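Local coordinates for protein beta-N-acetylhexosaminidase (Streptomyces plicatus, PDB 1JAK) that removes terminal beta-linked N-acetylhexosamine residues from glycoconjugates, as a family 20 glycoside hydrolase using substrate-assisted catalysis in an alpha/beta barrel, at residues Val51-Glu56 and Val78-His83; Gly61-Asp66 and Gly122-Arg127; Glu232-Val237 and Ala306-Gly311. All blocks are in the same frame, centred on the assembly; numbering follows the deposited sequence.

Interaction 1: Val51-Glu56 and Val78-His83; sequences VDDSRE and VTAHGH
Val51 N donates to Thr79 O in a hydrogen bond of 2.8 Å. It carries on the parallel pairing of strands 49-50 and 78-79, the two strands of a beta-alpha-beta unit joined by helix 55-72. The tight part lies around this bond. Val51 returns the contact through its carbonyl: Ala80 CA approaches Val51 O to 3.2 Å, a CA-H...O contact. The two valines pack beside it, Val51 CG2 lying 3.9 Å from Val78 CG1, and both Val51 methyls touch that one Val78 methyl. Alanine suits its place here, the small Ala80 CB fitting 3.8 Å from Asp53 CA.

Toward solvent the contact thins out. Exposed Asp53 offers little more than its CA and CB to Ala80, while its OD1 turns to a salt bridge with Arg58. Thr79 serves its own segment, OG1 accepting from His81 N in an ST turn. Asp52 starts away from the contact; its OD1 forms a salt bridge with Arg87 and its OD2 accepts from Leu90 N.

The cross-segment chemistry is therefore mostly backbone and methyl groups, which implies that strand pairing and shape hold the turns together, while the carboxylates bind elsewhere.

Interaction 2: Gly61-Asp66 and Gly122-Arg127; sequences GDYLAD and GVQTLR
Two neighbouring helices of the family 20 domain 2, an alpha/beta domain in which they pack beside a mixed sheet, meet where Tyr63 and Leu64 face Val123, Gln124, Leu126 and Arg127. Helices 55-72 and 116-129 run nearly parallel here, their segment axes 16° apart and 11.0 Å from each other at closest approach. At that spacing side chains alone make the contact, long ones such as Tyr63, Gln124 and Arg127 among them.

The apolar half is centred on Val123. Its CG1, anti to the backbone N (chi1 165°), is directed between two residues of the other helix: it lies 3.9 Å from Leu64 CD1 and touches the edge of the Tyr63 ring near its plane, at CE2. Leu64 CD1 also reaches Leu126 CD2 at 4.2 Å, the two leucines crossing at about a right angle. Branched aliphatic residues suit this buried side, where Leu64 also packs on Ile49 and Leu126 on Val146 of the sheet.

The polar half begins at the tip of the tyrosine, which is long enough to span the gap and carries a hydroxyl that can accept a bond. Gln124 bends at chi2 (-50°) and brings its amide to the hydroxyl end of the ring. Gln124 NE2 donates to Tyr63 OH at 3.1 Å, with the hydroxyl in the plane of the amide. The other end of the amide is engaged too, which fixes its rotation: from nearly one turn on in the same helix, Arg127 NH1 donates to Gln124 OE1 at 2.9 Å, on a lone pair in the carbonyl plane.

Interaction 3: Glu232-Val237 and Ala306-Gly311; sequences EYKEIV and AALTPG
Leu308, near the C-terminal end of helix 292-307, lays its side chain against Tyr233 and Lys234 of helix 230-242. Its CB sits 3.9 Å from Tyr233 CD2, and its carbonyl O lies at the edge of the ring, near the plane, 3.8 Å from Tyr233 CE2. Farther out, Leu308 CD2 meets Lys234 CE at 3.6 Å, the two side chains crossing at about a right angle. Lysine suits this exposed margin: its extended chain lays methylenes against the CD2 methyl of Leu308.

Thr309 follows, buried and small. Its OG1 is too far from Tyr233 OH for a direct bond, and one water spans the gap, 2.6 Å from Thr309 OG1, to which it donates, and 2.5 Å from Tyr233 OH, in the plane of the ring. The threonine hydroxyl is bonded as well to Leu305 O in the last turn of the preceding helix, so a residue with a short polar arm is apt here.

Pro310 ends the contact tip to tip with Val237, Pro310 CG standing 3.6 Å from Val237 CG1. Both are compact and apolar, so they can meet at van der Waals distance.

The contact joins a helix and a loop lying against the barrel strands of the catalytic domain. Tyr233 and Val237 rest on Val247 of strand 246-250, Tyr233 and Thr309 on Pro249. The loop, whose Thr309 and Gly311 oxygens are bonded by Lys345, leads into strand 313-315, while helix 173-184 packs on helix 230-242 through Ile236.

In the fold
From the N terminus, the chain leaves strand 49-50 through 51-56, runs along helix 55-72 and returns at 78-83, where interaction 1 closes a loop that is mostly helix. Interaction 2 opens within that loop, at 61-66, but closes only at 122-127, so the two cross. They share helix 55-72 and touch directly, Val78 packing against Gly61, Asp62 and Ala65. Together they join the strand ends, that helix and helix 116-129 in domain 2. Interaction 3 follows in series in the catalytic domain, closing a long loop between helix 230-242 and the turn that follows helix 292-307; its nearest atoms lie about 13 Å from interaction 2 and about 15 Å from interaction 1.

Interaction 1: Val51-Glu56 and Val78-His83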
loop_
_atom_site.group_PDB
_atom_site.type_symbol
_atom_site.label_atom_id
_atom_site.label_comp_id
_atom_site.label_asym_id
_atom_site.label_seq_id
_atom_site.Cartn_x
_atom_site.Cartn_y
_atom_site.Cartn_z
ATOM N N VAL A 51 -22.814 6.498 -16.266
ATOM C CA VAL A 51 -21.768 7.378 -15.758
ATOM C C VAL A 51 -21.937 8.770 -16.354
ATOM O O VAL A 51 -22.709 8.961 -17.295
ATOM C CB VAL A 51 -20.364 6.864 -16.141
ATOM C CG1 VAL A 51 -20.143 5.470 -15.574
ATOM C CG2 VAL A 51 -20.210 6.853 -17.656
ATOM N N ASP A 52 -21.217 9.742 -15.805
ATOM C CA ASP A 52 -21.287 11.100 -16.325
ATOM C C ASP A 52 -20.544 11.141 -17.650
ATOM O O ASP A 52 -19.695 10.290 -17.923
ATOM C CB ASP A 52 -20.650 12.093 -15.353
ATOM C CG ASP A 52 -21.334 12.103 -14.006
ATOM O OD1 ASP A 52 -22.582 12.110 -13.972
ATOM O OD2 ASP A 52 -20.622 12.115 -12.981
ATOM N N ASP A 53 -20.860 12.133 -18.473
ATOM C CA ASP A 53 -20.216 12.267 -19.769
ATOM C C ASP A 53 -18.817 12.861 -19.622
ATOM O O ASP A 53 -18.550 13.975 -20.072
ATOM C CB ASP A 53 -21.081 13.135 -20.690
ATOM C CG ASP A 53 -20.573 13.160 -22.117
ATOM O OD1 ASP A 53 -19.825 12.236 -22.503
ATOM O OD2 ASP A 53 -20.934 14.098 -22.860
ATOM N N SER A 54 -17.933 12.109 -18.974
ATOM C CA SER A 54 -16.556 12.539 -18.765
ATOM C C SER A 54 -15.619 11.338 -18.804
ATOM O O SER A 54 -16.018 10.216 -18.486
ATOM C CB SER A 54 -16.409 13.260 -17.420
ATOM O OG SER A 54 -16.659 12.388 -16.332
ATOM N N ARG A 55 -14.375 11.585 -19.198
ATOM C CA ARG A 55 -13.368 10.536 -19.288
ATOM C C ARG A 55 -13.169 9.819 -17.957
ATOM O O ARG A 55 -13.197 8.588 -17.892
ATOM C CB ARG A 55 -12.035 11.136 -19.736
ATOM C CG ARG A 55 -10.927 10.115 -19.932
ATOM C CD ARG A 55 -11.176 9.271 -21.171
ATOM N NE ARG A 55 -11.288 10.098 -22.370
ATOM C CZ ARG A 55 -10.323 10.890 -22.828
ATOM N NH1 ARG A 55 -9.162 10.966 -22.188
ATOM N NH2 ARG A 55 -10.518 11.608 -23.926
ATOM N N GLU A 56 -12.966 10.595 -16.899
ATOM C CA GLU A 56 -12.739 10.036 -15.573
ATOM C C GLU A 56 -13.920 9.205 -15.074
ATOM O O GLU A 56 -13.731 8.195 -14.397
ATOM C CB GLU A 56 -12.436 11.156 -14.576
ATOM C CG GLU A 56 -13.603 12.085 -14.296
ATOM C CD GLU A 56 -13.227 13.214 -13.359
ATOM O OE1 GLU A 56 -12.181 13.101 -12.687
ATOM O OE2 GLU A 56 -13.980 14.209 -13.286
ATOM N N VAL A 78 -21.308 0.446 -20.429
ATOM C CA VAL A 78 -21.054 1.693 -19.710
ATOM C C VAL A 78 -21.506 2.819 -20.638
ATOM O O VAL A 78 -20.982 2.975 -21.741
ATOM C CB VAL A 78 -19.556 1.845 -19.373
ATOM C CG1 VAL A 78 -19.303 3.178 -18.670
ATOM C CG2 VAL A 78 -19.119 0.693 -18.483
ATOM N N THR A 79 -22.483 3.593 -20.184
ATOM C CA THR A 79 -23.049 4.669 -20.989
ATOM C C THR A 79 -23.255 5.968 -20.219
ATOM O O THR A 79 -23.400 5.966 -18.998
ATOM C CB THR A 79 -24.409 4.224 -21.571
ATOM O OG1 THR A 79 -25.054 5.331 -22.207
ATOM C CG2 THR A 79 -25.307 3.682 -20.462
ATOM N N ALA A 80 -23.278 7.078 -20.953
ATOM C CA ALA A 80 -23.479 8.394 -20.362
ATOM C C ALA A 80 -24.901 8.888 -20.630
ATOM O O ALA A 80 -25.173 10.088 -20.581
ATOM C CB ALA A 80 -22.465 9.382 -20.929
ATOM N N HIS A 81 -25.804 7.955 -20.921
ATOM C CA HIS A 81 -27.199 8.295 -21.183
ATOM C C HIS A 81 -28.130 7.230 -20.609
ATOM O O HIS A 81 -27.730 6.079 -20.430
ATOM C CB HIS A 81 -27.442 8.437 -22.690
ATOM C CG HIS A 81 -26.550 9.440 -23.352
ATOM N ND1 HIS A 81 -25.361 9.095 -23.956
ATOM C CD2 HIS A 81 -26.658 10.785 -23.476
ATOM C CE1 HIS A 81 -24.774 10.183 -24.424
ATOM N NE2 HIS A 81 -25.540 11.222 -24.144
ATOM N N GLY A 82 -29.368 7.619 -20.320
ATOM C CA GLY A 82 -30.330 6.679 -19.769
ATOM C C GLY A 82 -30.297 6.619 -18.253
ATOM O O GLY A 82 -29.547 7.359 -17.617
ATOM N N HIS A 83 -31.106 5.736 -17.674
ATOM C CA HIS A 83 -31.171 5.582 -16.223
ATOM C C HIS A 83 -30.714 4.192 -15.788
ATOM O O HIS A 83 -31.514 3.381 -15.318
ATOM C CB HIS A 83 -32.601 5.822 -15.731
ATOM C CG HIS A 83 -33.147 7.165 -16.099
ATOM N ND1 HIS A 83 -33.405 7.534 -17.402
ATOM C CD2 HIS A 83 -33.472 8.234 -15.334
ATOM C CE1 HIS A 83 -33.865 8.772 -17.425
ATOM N NE2 HIS A 83 -33.915 9.220 -16.183
#

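Interaction 2: Gly61-Asp66 and Gly122-Arg127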
loop_
_atom_site.group_PDB
_atom_site.type_symbol
_atom_site.label_atom_id
_atom_site.label_comp_id
_atom_site.label_asym_id
_atom_site.label_seq_id
_atom_site.Cartn_x
_atom_site.Cartn_y
_atom_site.Cartn_z
ATOM N N GLY A 61 -16.386 3.526 -14.564
ATOM C CA GLY A 61 -17.453 2.657 -15.027
ATOM C C GLY A 61 -16.881 1.425 -15.705
ATOM O O GLY A 61 -17.321 0.302 -15.444
ATOM N N ASP A 62 -15.895 1.626 -16.576
ATOM C CA ASP A 62 -15.273 0.506 -17.273
ATOM C C ASP A 62 -14.577 -0.410 -16.274
ATOM O O ASP A 62 -14.575 -1.629 -16.434
ATOM C CB ASP A 62 -14.247 0.990 -18.305
ATOM C CG ASP A 62 -14.876 1.759 -19.450
ATOM O OD1 ASP A 62 -16.029 1.454 -19.819
ATOM O OD2 ASP A 62 -14.203 2.660 -19.993
ATOM N N TYR A 63 -13.976 0.184 -15.247
ATOM C CA TYR A 63 -13.287 -0.587 -14.218
ATOM C C TYR A 63 -14.275 -1.521 -13.522
ATOM O O TYR A 63 -13.994 -2.702 -13.301
ATOM C CB TYR A 63 -12.664 0.354 -13.186
ATOM C CG TYR A 63 -12.102 -0.352 -11.975
ATOM C CD1 TYR A 63 -10.862 -0.990 -12.025
ATOM C CD2 TYR A 63 -12.817 -0.394 -10.777
ATOM C CE1 TYR A 63 -10.350 -1.651 -10.907
ATOM C CE2 TYR A 63 -12.318 -1.053 -9.663
ATOM C CZ TYR A 63 -11.086 -1.677 -9.732
ATOM O OH TYR A 63 -10.591 -2.322 -8.625
ATOM N N LEU A 64 -15.436 -0.978 -13.178
ATOM C CA LEU A 64 -16.473 -1.754 -12.512
ATOM C C LEU A 64 -17.001 -2.863 -13.421
ATOM O O LEU A 64 -17.137 -4.011 -12.996
ATOM C CB LEU A 64 -17.627 -0.839 -12.091
ATOM C CG LEU A 64 -18.872 -1.552 -11.545
ATOM C CD1 LEU A 64 -18.504 -2.367 -10.311
ATOM C CD2 LEU A 64 -19.943 -0.526 -11.209
ATOM N N ALA A 65 -17.303 -2.515 -14.669
ATOM C CA ALA A 65 -17.814 -3.499 -15.617
ATOM C C ALA A 65 -16.837 -4.664 -15.741
ATOM O O ALA A 65 -17.242 -5.828 -15.731
ATOM C CB ALA A 65 -18.039 -2.851 -16.979
ATOM N N ASP A 66 -15.549 -4.346 -15.859
ATOM C CA ASP A 66 -14.523 -5.380 -15.973
ATOM C C ASP A 66 -14.504 -6.305 -14.755
ATOM O O ASP A 66 -14.243 -7.502 -14.883
ATOM C CB ASP A 66 -13.135 -4.757 -16.162
ATOM C CG ASP A 66 -12.937 -4.173 -17.552
ATOM O OD1 ASP A 66 -13.730 -4.501 -18.461
ATOM O OD2 ASP A 66 -11.975 -3.395 -17.741
ATOM N N GLY A 122 -16.165 3.786 -3.743
ATOM C CA GLY A 122 -17.524 3.284 -3.612
ATOM C C GLY A 122 -17.625 1.916 -4.266
ATOM O O GLY A 122 -18.334 1.028 -3.788
ATOM N N VAL A 123 -16.909 1.750 -5.372
ATOM C CA VAL A 123 -16.892 0.480 -6.090
ATOM C C VAL A 123 -16.272 -0.607 -5.217
ATOM O O VAL A 123 -16.746 -1.739 -5.201
ATOM C CB VAL A 123 -16.102 0.603 -7.421
ATOM C CG1 VAL A 123 -15.768 -0.781 -7.974
ATOM C CG2 VAL A 123 -16.933 1.376 -8.440
ATOM N N GLN A 124 -15.219 -0.265 -4.477
ATOM C CA GLN A 124 -14.573 -1.246 -3.613
ATOM C C GLN A 124 -15.545 -1.736 -2.541
ATOM O O GLN A 124 -15.471 -2.875 -2.095
ATOM C CB GLN A 124 -13.326 -0.650 -2.954
ATOM C CG GLN A 124 -12.262 -0.167 -3.939
ATOM C CD GLN A 124 -11.920 -1.206 -4.998
ATOM O OE1 GLN A 124 -11.904 -2.407 -4.728
ATOM N NE2 GLN A 124 -11.629 -0.742 -6.208
ATOM N N THR A 125 -16.455 -0.866 -2.122
ATOM C CA THR A 125 -17.447 -1.250 -1.131
ATOM C C THR A 125 -18.490 -2.138 -1.804
ATOM O O THR A 125 -18.893 -3.168 -1.258
ATOM C CB THR A 125 -18.128 -0.008 -0.534
ATOM O OG1 THR A 125 -17.186 0.681 0.295
ATOM C CG2 THR A 125 -19.351 -0.399 0.294
ATOM N N LEU A 126 -18.910 -1.741 -3.001
ATOM C CA LEU A 126 -19.907 -2.502 -3.745
ATOM C C LEU A 126 -19.491 -3.952 -3.977
ATOM O O LEU A 126 -20.305 -4.868 -3.838
ATOM C CB LEU A 126 -20.191 -1.825 -5.090
ATOM C CG LEU A 126 -21.180 -2.536 -6.022
ATOM C CD1 LEU A 126 -22.539 -2.683 -5.332
ATOM C CD2 LEU A 126 -21.323 -1.733 -7.309
ATOM N N ARG A 127 -18.224 -4.176 -4.319
ATOM C CA ARG A 127 -17.773 -5.538 -4.578
ATOM C C ARG A 127 -17.801 -6.413 -3.326
ATOM O O ARG A 127 -17.770 -7.639 -3.423
ATOM C CB ARG A 127 -16.375 -5.537 -5.217
ATOM C CG ARG A 127 -15.274 -4.952 -4.368
ATOM C CD ARG A 127 -14.025 -4.652 -5.203
ATOM N NE ARG A 127 -13.437 -5.844 -5.819
ATOM C CZ ARG A 127 -12.207 -5.887 -6.327
ATOM N NH1 ARG A 127 -11.438 -4.806 -6.294
ATOM N NH2 ARG A 127 -11.739 -7.011 -6.859
#

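Interaction 3: Glu232-Val237 and Ala306-Gly311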
loop_
_atom_site.group_PDB
_atom_site.type_symbol
_atom_site.label_atom_id
_atom_site.label_comp_id
_atom_site.label_asym_id
_atom_site.label_seq_id
_atom_site.Cartn_x
_atom_site.Cartn_y
_atom_site.Cartn_z
ATOM N N GLU A 232 8.832 0.438 -18.103
ATOM C CA GLU A 232 8.115 -0.469 -17.213
ATOM C C GLU A 232 7.675 0.268 -15.963
ATOM O O GLU A 232 6.556 0.086 -15.487
ATOM C CB GLU A 232 8.991 -1.656 -16.811
ATOM C CG GLU A 232 9.124 -2.715 -17.884
ATOM C CD GLU A 232 9.989 -3.868 -17.438
ATOM O OE1 GLU A 232 11.174 -3.627 -17.143
ATOM O OE2 GLU A 232 9.482 -5.010 -17.384
ATOM N N TYR A 233 8.561 1.103 -15.428
ATOM C CA TYR A 233 8.231 1.854 -14.230
ATOM C C TYR A 233 7.058 2.790 -14.506
ATOM O O TYR A 233 6.147 2.916 -13.686
ATOM C CB TYR A 233 9.427 2.671 -13.748
ATOM C CG TYR A 233 9.163 3.308 -12.411
ATOM C CD1 TYR A 233 9.116 2.533 -11.254
ATOM C CD2 TYR A 233 8.897 4.673 -12.305
ATOM C CE1 TYR A 233 8.806 3.092 -10.028
ATOM C CE2 TYR A 233 8.582 5.247 -11.072
ATOM C CZ TYR A 233 8.539 4.444 -9.941
ATOM O OH TYR A 233 8.222 4.984 -8.721
ATOM N N LYS A 234 7.087 3.452 -15.659
ATOM C CA LYS A 234 6.004 4.357 -16.032
ATOM C C LYS A 234 4.680 3.596 -16.097
ATOM O O LYS A 234 3.634 4.119 -15.709
ATOM C CB LYS A 234 6.286 5.001 -17.394
ATOM C CG LYS A 234 7.516 5.887 -17.441
ATOM C CD LYS A 234 7.705 6.453 -18.843
ATOM C CE LYS A 234 9.040 7.159 -18.994
ATOM N NZ LYS A 234 9.240 7.661 -20.385
ATOM N N GLU A 235 4.729 2.362 -16.591
ATOM C CA GLU A 235 3.530 1.532 -16.705
ATOM C C GLU A 235 2.996 1.159 -15.324
ATOM O O GLU A 235 1.785 1.113 -15.109
ATOM C CB GLU A 235 3.835 0.274 -17.525
ATOM C CG GLU A 235 2.701 -0.750 -17.607
ATOM C CD GLU A 235 1.390 -0.187 -18.146
ATOM O OE1 GLU A 235 1.391 0.897 -18.770
ATOM O OE2 GLU A 235 0.346 -0.847 -17.953
ATOM N N ILE A 236 3.897 0.885 -14.383
ATOM C CA ILE A 236 3.468 0.560 -13.026
ATOM C C ILE A 236 2.776 1.787 -12.432
ATOM O O ILE A 236 1.724 1.678 -11.799
ATOM C CB ILE A 236 4.669 0.164 -12.129
ATOM C CG1 ILE A 236 5.231 -1.188 -12.583
ATOM C CG2 ILE A 236 4.233 0.106 -10.665
ATOM C CD1 ILE A 236 6.446 -1.661 -11.787
ATOM N N VAL A 237 3.364 2.961 -12.642
ATOM C CA VAL A 237 2.784 4.193 -12.121
ATOM C C VAL A 237 1.417 4.455 -12.752
ATOM O O VAL A 237 0.477 4.866 -12.067
ATOM C CB VAL A 237 3.713 5.403 -12.383
ATOM C CG1 VAL A 237 3.015 6.696 -11.998
ATOM C CG2 VAL A 237 4.997 5.250 -11.580
ATOM N N ALA A 306 12.858 11.358 -9.850
ATOM C CA ALA A 306 11.838 12.393 -9.725
ATOM C C ALA A 306 11.137 12.629 -11.060
ATOM O O ALA A 306 9.930 12.876 -11.104
ATOM C CB ALA A 306 12.467 13.691 -9.226
ATOM N N ALA A 307 11.899 12.547 -12.146
ATOM C CA ALA A 307 11.358 12.758 -13.484
ATOM C C ALA A 307 10.305 11.718 -13.854
ATOM O O ALA A 307 9.411 11.991 -14.653
ATOM C CB ALA A 307 12.488 12.739 -14.509
ATOM N N LEU A 308 10.408 10.531 -13.265
ATOM C CA LEU A 308 9.472 9.444 -13.544
ATOM C C LEU A 308 8.356 9.373 -12.508
ATOM O O LEU A 308 7.464 8.532 -12.601
ATOM C CB LEU A 308 10.219 8.108 -13.538
ATOM C CG LEU A 308 11.394 7.946 -14.504
ATOM C CD1 LEU A 308 12.191 6.713 -14.120
ATOM C CD2 LEU A 308 10.883 7.843 -15.935
ATOM N N THR A 309 8.404 10.270 -11.532
ATOM C CA THR A 309 7.435 10.267 -10.445
ATOM C C THR A 309 6.450 11.435 -10.444
ATOM O O THR A 309 6.783 12.539 -10.015
ATOM C CB THR A 309 8.184 10.235 -9.098
ATOM O OG1 THR A 309 9.031 9.078 -9.063
ATOM C CG2 THR A 309 7.212 10.194 -7.928
ATOM N N PRO A 310 5.217 11.201 -10.921
ATOM C CA PRO A 310 4.220 12.275 -10.942
ATOM C C PRO A 310 3.700 12.566 -9.538
ATOM O O PRO A 310 3.130 13.630 -9.286
ATOM C CB PRO A 310 3.138 11.722 -11.868
ATOM C CG PRO A 310 3.213 10.246 -11.616
ATOM C CD PRO A 310 4.702 9.990 -11.585
ATOM N N GLY A 311 3.906 11.612 -8.633
ATOM C CA GLY A 311 3.469 11.765 -7.255
ATOM C C GLY A 311 4.223 12.868 -6.536
ATOM O O GLY A 311 5.241 13.350 -7.021
HETATM O O HOH W 1 7.183 7.221 -8.677
#